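Local coordinates for protein beta-1,3-glucanosyltransferase (PDB 4WTP) that belongs to the glycoside hydrolase family 17 enzymes, carbohydrate-active proteins built on a (beta/alpha)8 barrel, at residues G225-G231 with G274-F279. Sequence-based numbering, arbitrary orientation. Where two conformers were deposited one is given.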
loop_
_atom_site.group_PDB
_atom_site.type_symbol
_atom_site.label_atom_id
_atom_site.label_comp_id
_atom_site.label_asym_id
_atom_site.label_seq_id
_atom_site.Cartn_x
_atom_site.Cartn_y
_atom_site.Cartn_z
ATOM N N GLY A 225 0.112 -1.717 9.410
ATOM C CA GLY A 225 0.893 -2.877 9.838
ATOM C C GLY A 225 1.489 -2.602 11.203
ATOM O O GLY A 225 1.248 -1.539 11.786
ATOM N N TRP A 226 2.305 -3.535 11.700
ATOM C CA TRP A 226 2.804 -3.484 13.061
ATOM C C TRP A 226 4.121 -4.241 13.062
ATOM O O TRP A 226 4.200 -5.373 12.536
ATOM C CB TRP A 226 1.814 -4.159 14.026
ATOM C CG TRP A 226 2.147 -3.921 15.465
ATOM C CD1 TRP A 226 3.139 -4.547 16.225
ATOM C CD2 TRP A 226 1.531 -2.926 16.335
ATOM N NE1 TRP A 226 3.114 -4.039 17.509
ATOM C CE2 TRP A 226 2.164 -3.068 17.630
ATOM C CE3 TRP A 226 0.503 -2.009 16.192
ATOM C CZ2 TRP A 226 1.799 -2.291 18.710
ATOM C CZ3 TRP A 226 0.175 -1.209 17.286
ATOM C CH2 TRP A 226 0.797 -1.355 18.522
ATOM N N PRO A 227 5.172 -3.697 13.701
ATOM C CA PRO A 227 6.487 -4.340 13.656
ATOM C C PRO A 227 6.654 -5.458 14.679
ATOM O O PRO A 227 6.122 -5.430 15.801
ATOM C CB PRO A 227 7.449 -3.183 13.963
ATOM C CG PRO A 227 6.664 -2.320 14.897
ATOM C CD PRO A 227 5.240 -2.388 14.366
ATOM N N SER A 228 7.417 -6.472 14.285
ATOM C CA SER A 228 7.642 -7.611 15.196
ATOM C C SER A 228 8.866 -7.476 16.113
ATOM O O SER A 228 9.045 -8.292 16.995
ATOM C CB SER A 228 7.763 -8.905 14.409
ATOM O OG SER A 228 8.844 -8.838 13.502
ATOM N N ALA A 229 9.705 -6.470 15.874
ATOM C CA ALA A 229 10.920 -6.256 16.690
ATOM C C ALA A 229 11.387 -4.843 16.501
ATOM O O ALA A 229 10.885 -4.115 15.626
ATOM C CB ALA A 229 12.027 -7.247 16.318
ATOM N N GLY A 230 12.334 -4.437 17.343
ATOM C CA GLY A 230 12.970 -3.136 17.198
ATOM C C GLY A 230 12.624 -2.162 18.309
ATOM O O GLY A 230 12.987 -0.984 18.261
ATOM N N GLY A 231 11.899 -2.623 19.313
ATOM C CA GLY A 231 11.686 -1.831 20.509
ATOM C C GLY A 231 10.241 -1.490 20.767
ATOM O O GLY A 231 9.374 -2.360 20.829
ATOM N N GLY A 274 16.088 -0.675 12.494
ATOM C CA GLY A 274 15.190 -0.502 13.632
ATOM C C GLY A 274 13.877 -1.231 13.421
ATOM O O GLY A 274 13.855 -2.284 12.769
ATOM N N VAL A 275 12.776 -0.709 13.973
ATOM C CA VAL A 275 11.464 -1.362 13.804
ATOM C C VAL A 275 11.076 -1.395 12.327
ATOM O O VAL A 275 10.322 -2.257 11.932
ATOM C CB VAL A 275 10.294 -0.761 14.657
ATOM C CG1 VAL A 275 10.498 -0.981 16.154
ATOM C CG2 VAL A 275 10.184 0.720 14.388
ATOM N N GLU A 276 11.565 -0.447 11.518
ATOM C CA GLU A 276 11.155 -0.395 10.109
ATOM C C GLU A 276 11.592 -1.632 9.318
ATOM O O GLU A 276 11.069 -1.946 8.280
ATOM C CB GLU A 276 11.613 0.909 9.421
ATOM C CG GLU A 276 10.965 2.137 10.017
ATOM C CD GLU A 276 11.372 3.376 9.307
ATOM O OE1 GLU A 276 11.559 3.302 8.087
ATOM O OE2 GLU A 276 11.530 4.389 9.982
ATOM N N ALA A 277 12.545 -2.348 9.884
ATOM C CA ALA A 277 13.037 -3.591 9.280
ATOM C C ALA A 277 12.206 -4.825 9.640
ATOM O O ALA A 277 12.580 -5.941 9.303
ATOM C CB ALA A 277 14.507 -3.797 9.644
ATOM N N HIS A 278 11.096 -4.642 10.350
ATOM C CA HIS A 278 10.327 -5.758 10.909
ATOM C C HIS A 278 8.819 -5.704 10.665
ATOM O O HIS A 278 8.060 -6.292 11.455
ATOM C CB HIS A 278 10.598 -5.851 12.408
ATOM C CG HIS A 278 12.053 -6.111 12.719
ATOM N ND1 HIS A 278 12.633 -7.334 12.617
ATOM C CD2 HIS A 278 13.048 -5.238 13.079
ATOM C CE1 HIS A 278 13.942 -7.239 12.935
ATOM N NE2 HIS A 278 14.190 -5.959 13.231
ATOM N N PHE A 279 8.389 -5.046 9.579
ATOM C CA PHE A 279 6.949 -4.967 9.231
ATOM C C PHE A 279 6.449 -6.098 8.337
ATOM O O PHE A 279 5.259 -6.158 8.040
ATOM C CB PHE A 279 6.629 -3.621 8.576
ATOM C CG PHE A 279 6.422 -2.497 9.546
ATOM C CD1 PHE A 279 5.176 -2.257 10.069
ATOM C CD2 PHE A 279 7.507 -1.754 10.006
ATOM C CE1 PHE A 279 4.967 -1.205 10.956
ATOM C CE2 PHE A 279 7.316 -0.706 10.904
ATOM C CZ PHE A 279 6.059 -0.442 11.411
HETATM O O HOH W 1 2.896 -5.602 9.732
HETATM O O HOH W 2 13.519 1.105 16.657
#
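V275 meets the neighbouring loop with its beta-branched carbon, CB, which packs 3.8 Å from P227 CB. In one of two conformers the CG1 branch, set anti to V275's own carbonyl carbon (chi1 -67°), reaches the carbonyl carbon of G230. With no side chain of its own, G230 can pass this close: its CA is 4.1 Å from that of V275, a spacing that a CB aimed at V275 would not permit, and its phi of 112° suits glycine as well. At this end a water donates to G230 O and accepts a weak bond from V275 N. The carbonyl oxygen of A229 faces V275 too, receiving a CA-H...O contact from V275 CA but no conventional hydrogen bond anywhere in the model.

Residues 275-277 form one turn of 3-10 helix, closed by H278 N bonding to V275 O. H278 then turns its imidazole beneath A229, whose CB sits over the centre of one ring face, 3.7 Å from the centroid; a methyl is small enough to sit centred on the ring and point C-H bonds at its pi cloud. Backbone pairing is brief: S228 N donates to H278 O over 2.9 Å, while S228 OG is held by K289.

The contact joins two loops of the family 17 (beta/alpha)8 barrel, one following strand 219-223, the other following strand 262-263, the seventh and eighth strands of the barrel.

F279, just past the turn, brings a broad hydrophobic ring. P227 lies alongside it, CB 4.1 Å from the ring centroid and over the face, a CH-pi contact to which the rigid pyrrolidine is well suited; G225 C comes to the ring edge, where a bare glycine allows close approach. Beside the backbone, a second water accepts from W226 N and lies within hydrogen-bonding range of F279 O, 3.0 Å away.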